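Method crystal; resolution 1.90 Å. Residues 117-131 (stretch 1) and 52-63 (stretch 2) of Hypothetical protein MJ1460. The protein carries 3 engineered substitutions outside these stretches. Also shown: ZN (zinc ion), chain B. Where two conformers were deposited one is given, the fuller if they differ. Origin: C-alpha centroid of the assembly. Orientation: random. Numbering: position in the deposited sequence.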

ATOM      1  N   HIS A 117      14.505   0.316  -6.176  1.00 20.38           N
ATOM      2  CA  HIS A 117      13.360   1.201  -6.160  1.00 22.38           C
ATOM      3  C   HIS A 117      12.689   1.124  -7.544  1.00 22.21           C
ATOM      4  O   HIS A 117      12.501   2.139  -8.210  1.00 22.15           O
ATOM      5  CB  HIS A 117      13.767   2.605  -5.767  1.00 20.57           C
ATOM      6  CG  HIS A 117      14.088   2.766  -4.317  1.00 22.20           C
ATOM      7  ND1 HIS A 117      15.378   2.900  -3.840  1.00 26.29           N
ATOM      8  CD2 HIS A 117      13.304   2.648  -3.222  1.00 21.74           C
ATOM      9  CE1 HIS A 117      15.354   2.993  -2.520  1.00 25.80           C
ATOM     10  NE2 HIS A 117      14.105   2.832  -2.120  1.00 23.71           N
ATOM     11  N   ASP A 118      12.290  -0.103  -7.919  1.00 22.51           N
ATOM     12  CA  ASP A 118      11.614  -0.388  -9.198  1.00 21.87           C
ATOM     13  C   ASP A 118      10.232   0.294  -9.315  1.00 23.10           C
ATOM     14  O   ASP A 118       9.893   0.763 -10.402  1.00 22.34           O
ATOM     15  CB  ASP A 118      11.342  -1.869  -9.397  1.00 23.02           C
ATOM     16  CG  ASP A 118      12.565  -2.676  -9.682  1.00 26.52           C
ATOM     17  OD1 ASP A 118      13.696  -2.185  -9.502  1.00 28.56           O
ATOM     18  OD2 ASP A 118      12.350  -3.839 -10.062  1.00 28.30           O
ATOM     19  N   PHE A 119       9.440   0.234  -8.243  1.00 22.99           N
ATOM     20  CA  PHE A 119       8.132   0.947  -8.175  1.00 22.68           C
ATOM     21  C   PHE A 119       8.312   2.453  -8.384  1.00 24.14           C
ATOM     22  O   PHE A 119       7.648   3.045  -9.240  1.00 26.99           O
ATOM     23  CB  PHE A 119       7.405   0.613  -6.855  1.00 22.62           C
ATOM     24  CG  PHE A 119       6.110   1.324  -6.668  1.00 23.13           C
ATOM     25  CD1 PHE A 119       5.057   1.105  -7.550  1.00 21.74           C
ATOM     26  CD2 PHE A 119       5.891   2.134  -5.570  1.00 21.74           C
ATOM     27  CE1 PHE A 119       3.859   1.782  -7.379  1.00 23.22           C
ATOM     28  CE2 PHE A 119       4.665   2.770  -5.406  1.00 23.66           C
ATOM     29  CZ  PHE A 119       3.652   2.551  -6.302  1.00 23.85           C
ATOM     30  N   ILE A 120       9.251   3.077  -7.673  1.00 23.14           N
ATOM     31  CA  ILE A 120       9.531   4.523  -7.847  1.00 23.06           C
ATOM     32  C   ILE A 120       9.987   4.854  -9.305  1.00 23.23           C
ATOM     33  O   ILE A 120       9.560   5.843  -9.919  1.00 23.76           O
ATOM     34  CB  ILE A 120      10.587   5.048  -6.783  1.00 22.41           C
ATOM     35  CG1 ILE A 120       9.946   5.185  -5.377  1.00 23.88           C
ATOM     36  CG2 ILE A 120      11.238   6.357  -7.308  1.00 22.62           C
ATOM     37  CD1 ILE A 120      10.908   5.526  -4.216  1.00 21.72           C
ATOM     38  N   ALA A 121      10.794   3.986  -9.889  1.00 22.25           N
ATOM     39  CA  ALA A 121      11.322   4.178 -11.242  1.00 21.60           C
ATOM     40  C   ALA A 121      10.166   4.155 -12.248  1.00 22.22           C
ATOM     41  O   ALA A 121      10.119   4.989 -13.145  1.00 23.46           O
ATOM     42  CB  ALA A 121      12.437   3.108 -11.592  1.00 20.46           C
ATOM     43  N   GLY A 122       9.204   3.257 -12.038  1.00 21.69           N
ATOM     44  CA  GLY A 122       7.983   3.199 -12.843  1.00 23.05           C
ATOM     45  C   GLY A 122       7.178   4.451 -12.677  1.00 23.13           C
ATOM     46  O   GLY A 122       6.616   5.038 -13.668  1.00 25.60           O
ATOM     47  N   ILE A 123       7.015   4.849 -11.425  1.00 24.09           N
ATOM     48  CA  ILE A 123       6.238   6.087 -11.151  1.00 23.29           C
ATOM     49  C   ILE A 123       6.823   7.258 -11.965  1.00 24.80           C
ATOM     50  O   ILE A 123       6.106   8.014 -12.604  1.00 22.85           O
ATOM     51  CB  ILE A 123       6.236   6.468  -9.707  1.00 22.74           C
ATOM     52  CG1 ILE A 123       5.371   5.466  -8.892  1.00 21.95           C
ATOM     53  CG2 ILE A 123       5.608   7.884  -9.558  1.00 21.91           C
ATOM     54  CD1 ILE A 123       5.495   5.713  -7.364  1.00 23.17           C
ATOM     55  N   LEU A 124       8.128   7.362 -11.952  1.00 22.87           N
ATOM     56  CA  LEU A 124       8.849   8.463 -12.612  1.00 23.91           C
ATOM     57  C   LEU A 124       8.652   8.413 -14.115  1.00 23.37           C
ATOM     58  O   LEU A 124       8.419   9.436 -14.737  1.00 26.08           O
ATOM     59  CB  LEU A 124      10.336   8.417 -12.253  1.00 24.00           C
ATOM     60  CG  LEU A 124      10.685   8.926 -10.856  1.00 24.06           C
ATOM     61  CD1 LEU A 124      12.158   8.619 -10.583  1.00 22.86           C
ATOM     62  CD2 LEU A 124      10.355  10.397 -10.666  1.00 24.34           C
ATOM     63  N   ALA A 125       8.665   7.219 -14.692  1.00 23.64           N
ATOM     64  CA  ALA A 125       8.418   7.073 -16.117  1.00 23.30           C
ATOM     65  C   ALA A 125       7.022   7.519 -16.489  1.00 25.66           C
ATOM     66  O   ALA A 125       6.825   8.190 -17.513  1.00 22.10           O
ATOM     67  CB  ALA A 125       8.638   5.604 -16.573  1.00 23.10           C
ATOM     68  N   GLY A 126       6.051   7.117 -15.653  1.00 24.73           N
ATOM     69  CA  GLY A 126       4.672   7.433 -15.898  1.00 25.58           C
ATOM     70  C   GLY A 126       4.381   8.906 -15.754  1.00 24.22           C
ATOM     71  O   GLY A 126       3.628   9.481 -16.565  1.00 26.79           O
ATOM     72  N   CYS A 127       4.926   9.523 -14.701  1.00 22.94           N
ATOM     73  CA  CYS A 127       4.745  10.953 -14.455  1.00 23.28           C
ATOM     74  C   CYS A 127       5.381  11.844 -15.530  1.00 23.50           C
ATOM     75  O   CYS A 127       4.798  12.828 -15.950  1.00 24.16           O
ATOM     76  CB  CYS A 127       5.269  11.374 -13.087  1.00 22.88           C
ATOM     77  SG  CYS A 127       4.301  10.749 -11.717  1.00 26.74           S
ATOM     78  N   LEU A 128       6.573  11.477 -15.960  1.00 22.06           N
ATOM     79  CA  LEU A 128       7.297  12.208 -17.009  1.00 22.00           C
ATOM     80  C   LEU A 128       6.608  12.130 -18.357  1.00 21.83           C
ATOM     81  O   LEU A 128       6.650  13.098 -19.118  1.00 25.50           O
ATOM     82  CB  LEU A 128       8.710  11.673 -17.149  1.00 19.44           C
ATOM     83  CG  LEU A 128       9.629  12.067 -15.979  1.00 21.27           C
ATOM     84  CD1 LEU A 128      10.943  11.240 -16.069  1.00 22.27           C
ATOM     85  CD2 LEU A 128       9.900  13.553 -15.964  1.00 24.28           C
ATOM     86  N   GLU A 129       5.998  10.996 -18.668  1.00 23.10           N
ATOM     87  CA  GLU A 129       5.079  10.941 -19.832  1.00 23.36           C
ATOM     88  C   GLU A 129       3.839  11.867 -19.731  1.00 24.80           C
ATOM     89  O   GLU A 129       3.457  12.559 -20.712  1.00 23.94           O
ATOM     90  CB  GLU A 129       4.667   9.499 -20.115  1.00 23.90           C
ATOM     91  CG  GLU A 129       3.689   9.370 -21.295  1.00 25.38           C
ATOM     92  CD  GLU A 129       3.237   7.955 -21.607  1.00 26.68           C
ATOM     93  OE1 GLU A 129       3.963   6.987 -21.329  1.00 26.28           O
ATOM     94  OE2 GLU A 129       2.108   7.822 -22.160  1.00 27.80           O
ATOM     95  N   GLU A 130       3.174  11.871 -18.575  1.00 25.15           N
ATOM     96  CA  GLU A 130       2.078  12.809 -18.340  1.00 25.81           C
ATOM     97  C   GLU A 130       2.515  14.294 -18.540  1.00 25.57           C
ATOM     98  O   GLU A 130       1.768  15.113 -19.076  1.00 25.02           O
ATOM     99  CB  GLU A 130       1.460  12.584 -16.949  1.00 27.24           C
ATOM    100  CG  GLU A 130       0.589  11.342 -16.794  1.00 27.46           C
ATOM    101  CD  GLU A 130      -0.523  11.203 -17.826  1.00 30.11           C
ATOM    102  OE1 GLU A 130      -1.481  12.027 -17.857  1.00 30.51           O
ATOM    103  OE2 GLU A 130      -0.438  10.268 -18.653  1.00 30.22           O
ATOM    104  N   ILE A 131       3.712  14.630 -18.089  1.00 24.23           N
ATOM    105  CA  ILE A 131       4.220  15.985 -18.175  1.00 23.93           C
ATOM    106  C   ILE A 131       4.690  16.342 -19.576  1.00 22.53           C
ATOM    107  O   ILE A 131       4.359  17.372 -20.051  1.00 23.42           O
ATOM    108  CB  ILE A 131       5.395  16.225 -17.166  1.00 23.77           C
ATOM    109  CG1 ILE A 131       4.878  16.224 -15.725  1.00 24.39           C
ATOM    110  CG2 ILE A 131       6.056  17.576 -17.461  1.00 22.69           C
ATOM    111  CD1 ILE A 131       5.952  15.861 -14.674  1.00 23.77           C
TER
HETATM  112 ZN    ZN B 163      17.146   3.430  -4.739  1.00 23.35          ZN
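Stretch 2, residues 52-63: SLYEIGEEFGKM

Residues 53-63 form a helix that lies across helix 118-131 with the two helices running in the same general direction, at a signed crossing angle of -39°. Ser52 caps the start of this helix, its OG accepting from Glu55 N at 3.0 Å. The axes approach to 6.3 Å, a close packing that depends on glycines in both helices: Gly57 CA lies 4.1 Å from Gly122 CA, and a CB on either residue would clash with the opposing backbone. The same holds for Gly61 and Gly126 one turn further on. With the backbones this close, CA-H...O contacts run in both directions, from Ile123 CA to Gly57 O (3.2 Å) and from Glu58 CA to Gly122 O (3.1 Å). No conventional hydrogen bond joins the two stretches among the modelled atoms.

Three residues, Lys62, Phe119 and Tyr54, each bury more surface in the contact than any other residue. Phe119, with chi1 in the t well, fits among Leu53, Ile56, Gly57 and Phe60. Its CD1 reaches Gly57 CA at 3.6 Å, and its edge meets the face of Phe60, Phe119 CZ lying 3.8 Å from Phe60 CD2 and the ring planes inclined at 73°. Tyr54, also t, makes the reciprocal insertion among Asp118, Ala121, Gly122 and Ala125; Gly122 CA sits over its ring face, 4.0 Å from the centroid, while Tyr54 OH lies 3.6 Å from Ala125 CB. A water accepts from Tyr54 N (3.1 Å) and donates to Asp118 OD2 (2.8 Å), bridging the helices near their N-terminal ends.

Towards the C-terminal end of the contact, Lys62 lays its aliphatic chain along stretch 1. Its CD is 3.0 Å from Gly126 O and 3.2 Å from Glu130 OE2, and its CE is 3.2 Å from Glu129 CD; NZ is not modelled, so the partner of its charge remains open.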

ATOM      1  N   SER A  52       4.745  -6.381 -13.088  1.00 34.51           N
ATOM      2  CA  SER A  52       5.929  -6.029 -12.260  1.00 30.66           C
ATOM      3  C   SER A  52       5.683  -4.772 -11.455  1.00 26.64           C
ATOM      4  O   SER A  52       4.796  -4.009 -11.762  1.00 26.35           O
ATOM      5  CB  SER A  52       7.153  -5.839 -13.131  1.00 28.99           C
ATOM      6  OG  SER A  52       7.090  -4.617 -13.786  1.00 28.18           O
ATOM      7  N   LEU A  53       6.466  -4.565 -10.406  1.00 23.48           N
ATOM      8  CA  LEU A  53       6.385  -3.319  -9.649  1.00 21.74           C
ATOM      9  C   LEU A  53       6.681  -2.058 -10.517  1.00 21.90           C
ATOM     10  O   LEU A  53       6.105  -0.996 -10.295  1.00 24.89           O
ATOM     11  CB  LEU A  53       7.307  -3.386  -8.434  1.00 20.33           C
ATOM     12  CG  LEU A  53       6.674  -4.217  -7.289  1.00 21.02           C
ATOM     13  CD1 LEU A  53       7.634  -4.406  -6.196  1.00 23.19           C
ATOM     14  CD2 LEU A  53       5.427  -3.488  -6.754  1.00 22.62           C
ATOM     15  N   TYR A  54       7.592  -2.185 -11.467  1.00 22.61           N
ATOM     16  CA  TYR A  54       7.852  -1.112 -12.429  1.00 22.36           C
ATOM     17  C   TYR A  54       6.608  -0.794 -13.249  1.00 23.28           C
ATOM     18  O   TYR A  54       6.203   0.360 -13.368  1.00 22.16           O
ATOM     19  CB  TYR A  54       8.974  -1.524 -13.349  1.00 23.59           C
ATOM     20  CG  TYR A  54       9.371  -0.452 -14.343  1.00 22.85           C
ATOM     21  CD1 TYR A  54      10.231   0.545 -13.982  1.00 22.46           C
ATOM     22  CD2 TYR A  54       8.897  -0.468 -15.637  1.00 23.92           C
ATOM     23  CE1 TYR A  54      10.599   1.554 -14.872  1.00 23.06           C
ATOM     24  CE2 TYR A  54       9.264   0.549 -16.556  1.00 22.97           C
ATOM     25  CZ  TYR A  54      10.137   1.544 -16.160  1.00 22.82           C
ATOM     26  OH  TYR A  54      10.516   2.581 -17.028  1.00 23.81           O
ATOM     27  N   GLU A  55       5.984  -1.794 -13.813  1.00 25.69           N
ATOM     28  CA  GLU A  55       4.803  -1.526 -14.625  1.00 26.81           C
ATOM     29  C   GLU A  55       3.626  -0.956 -13.832  1.00 25.51           C
ATOM     30  O   GLU A  55       2.958  -0.027 -14.276  1.00 24.93           O
ATOM     31  CB  GLU A  55       4.409  -2.781 -15.384  1.00 30.47           C
ATOM     32  CG  GLU A  55       5.437  -3.159 -16.423  1.00 32.86           C
ATOM     33  CD  GLU A  55       5.159  -4.516 -17.012  1.00 35.06           C
ATOM     34  OE1 GLU A  55       3.964  -4.775 -17.346  1.00 37.60           O
ATOM     35  OE2 GLU A  55       6.144  -5.293 -17.138  1.00 39.07           O
ATOM     36  N   ILE A  56       3.406  -1.455 -12.618  1.00 24.95           N
ATOM     37  CA  ILE A  56       2.450  -0.835 -11.717  1.00 22.64           C
ATOM     38  C   ILE A  56       2.780   0.626 -11.348  1.00 23.67           C
ATOM     39  O   ILE A  56       1.894   1.474 -11.272  1.00 23.80           O
ATOM     40  CB  ILE A  56       2.231  -1.712 -10.418  1.00 22.48           C
ATOM     41  CG1 ILE A  56       1.806  -3.144 -10.763  1.00 22.12           C
ATOM     42  CG2 ILE A  56       1.189  -1.057  -9.495  1.00 22.72           C
ATOM     43  CD1 ILE A  56       0.356  -3.201 -11.353  1.00 26.97           C
ATOM     44  N   GLY A  57       4.037   0.930 -11.055  1.00 22.71           N
ATOM     45  CA  GLY A  57       4.499   2.305 -10.873  1.00 24.35           C
ATOM     46  C   GLY A  57       4.221   3.187 -12.077  1.00 24.33           C
ATOM     47  O   GLY A  57       3.699   4.301 -11.920  1.00 24.70           O
ATOM     48  N   GLU A  58       4.471   2.678 -13.281  1.00 24.67           N
ATOM     49  CA  GLU A  58       4.061   3.434 -14.502  1.00 26.01           C
ATOM     50  C   GLU A  58       2.613   3.838 -14.463  1.00 26.91           C
ATOM     51  O   GLU A  58       2.274   4.997 -14.678  1.00 23.35           O
ATOM     52  CB  GLU A  58       4.334   2.675 -15.812  1.00 25.84           C
ATOM     53  CG  GLU A  58       5.815   2.382 -16.065  1.00 26.55           C
ATOM     54  CD  GLU A  58       6.009   1.639 -17.358  1.00 26.71           C
ATOM     55  OE1 GLU A  58       5.836   0.409 -17.338  1.00 25.94           O
ATOM     56  OE2 GLU A  58       6.322   2.288 -18.381  1.00 26.77           O
ATOM     57  N   GLU A  59       1.734   2.879 -14.168  1.00 28.80           N
ATOM     58  CA  GLU A  59       0.279   3.167 -14.122  1.00 28.81           C
ATOM     59  C   GLU A  59      -0.108   4.111 -12.983  1.00 26.08           C
ATOM     60  O   GLU A  59      -0.970   4.936 -13.151  1.00 23.54           O
ATOM     61  CB  GLU A  59      -0.543   1.867 -13.994  1.00 31.85           C
ATOM     62  CG  GLU A  59      -0.413   0.936 -15.160  1.00 33.27           C
ATOM     63  CD  GLU A  59      -1.054   1.458 -16.454  1.00 36.48           C
ATOM     64  OE1 GLU A  59      -1.704   2.539 -16.514  1.00 35.98           O
ATOM     65  OE2 GLU A  59      -0.876   0.744 -17.446  1.00 40.32           O
ATOM     66  N   PHE A  60       0.545   3.938 -11.838  1.00 24.40           N
ATOM     67  CA  PHE A  60       0.402   4.772 -10.647  1.00 24.10           C
ATOM     68  C   PHE A  60       0.744   6.219 -10.991  1.00 24.90           C
ATOM     69  O   PHE A  60      -0.072   7.118 -10.753  1.00 27.96           O
ATOM     70  CB  PHE A  60       1.296   4.207  -9.561  1.00 23.95           C
ATOM     71  CG  PHE A  60       0.994   4.690  -8.180  1.00 23.10           C
ATOM     72  CD1 PHE A  60       1.563   5.849  -7.721  1.00 23.03           C
ATOM     73  CD2 PHE A  60       0.205   3.912  -7.306  1.00 23.06           C
ATOM     74  CE1 PHE A  60       1.356   6.274  -6.408  1.00 24.73           C
ATOM     75  CE2 PHE A  60      -0.023   4.309  -6.045  1.00 22.65           C
ATOM     76  CZ  PHE A  60       0.542   5.499  -5.566  1.00 23.53           C
ATOM     77  N   GLY A  61       1.869   6.388 -11.677  1.00 28.35           N
ATOM     78  CA  GLY A  61       2.352   7.681 -12.171  1.00 27.49           C
ATOM     79  C   GLY A  61       1.373   8.377 -13.075  1.00 27.33           C
ATOM     80  O   GLY A  61       1.075   9.569 -12.890  1.00 28.51           O
ATOM     81  N   LYS A  62       0.813   7.620 -14.024  0.50 25.73           N
ATOM     82  CA  LYS A  62      -0.262   8.106 -14.898  0.50 25.22           C
ATOM     83  C   LYS A  62      -1.530   8.573 -14.164  0.50 26.62           C
ATOM     84  O   LYS A  62      -2.029   9.651 -14.450  0.50 25.72           O
ATOM     85  CB  LYS A  62      -0.625   7.057 -15.965  0.50 24.10           C
ATOM     86  CG  LYS A  62       0.510   6.667 -16.949  0.50 22.03           C
ATOM     87  CD  LYS A  62       1.251   7.877 -17.427  0.50 22.11           C
ATOM     88  CE  LYS A  62       2.047   7.667 -18.665  0.50 21.33           C
HETATM   89  N   MSE A  63      -2.047   7.771 -13.231  0.50 27.48           N
HETATM   90  CA  MSE A  63      -3.121   8.220 -12.351  0.50 29.04           C
HETATM   91  C   MSE A  63      -2.797   9.549 -11.636  0.50 28.43           C
HETATM   92  O   MSE A  63      -3.669  10.422 -11.539  0.50 28.40           O
HETATM   93  CB  MSE A  63      -3.474   7.150 -11.289  0.50 30.98           C
HETATM   94  CG  MSE A  63      -4.657   6.204 -11.609  0.50 33.07           C
HETATM   95 SE   MSE A  63      -6.336   7.021 -12.190  0.37 36.47          SE
HETATM   96  CE  MSE A  63      -6.219   8.773 -11.333  0.50 36.78           C
TER
HETATM   97  O   HOH W   1       9.762  -4.389 -10.991  1.00 21.67           O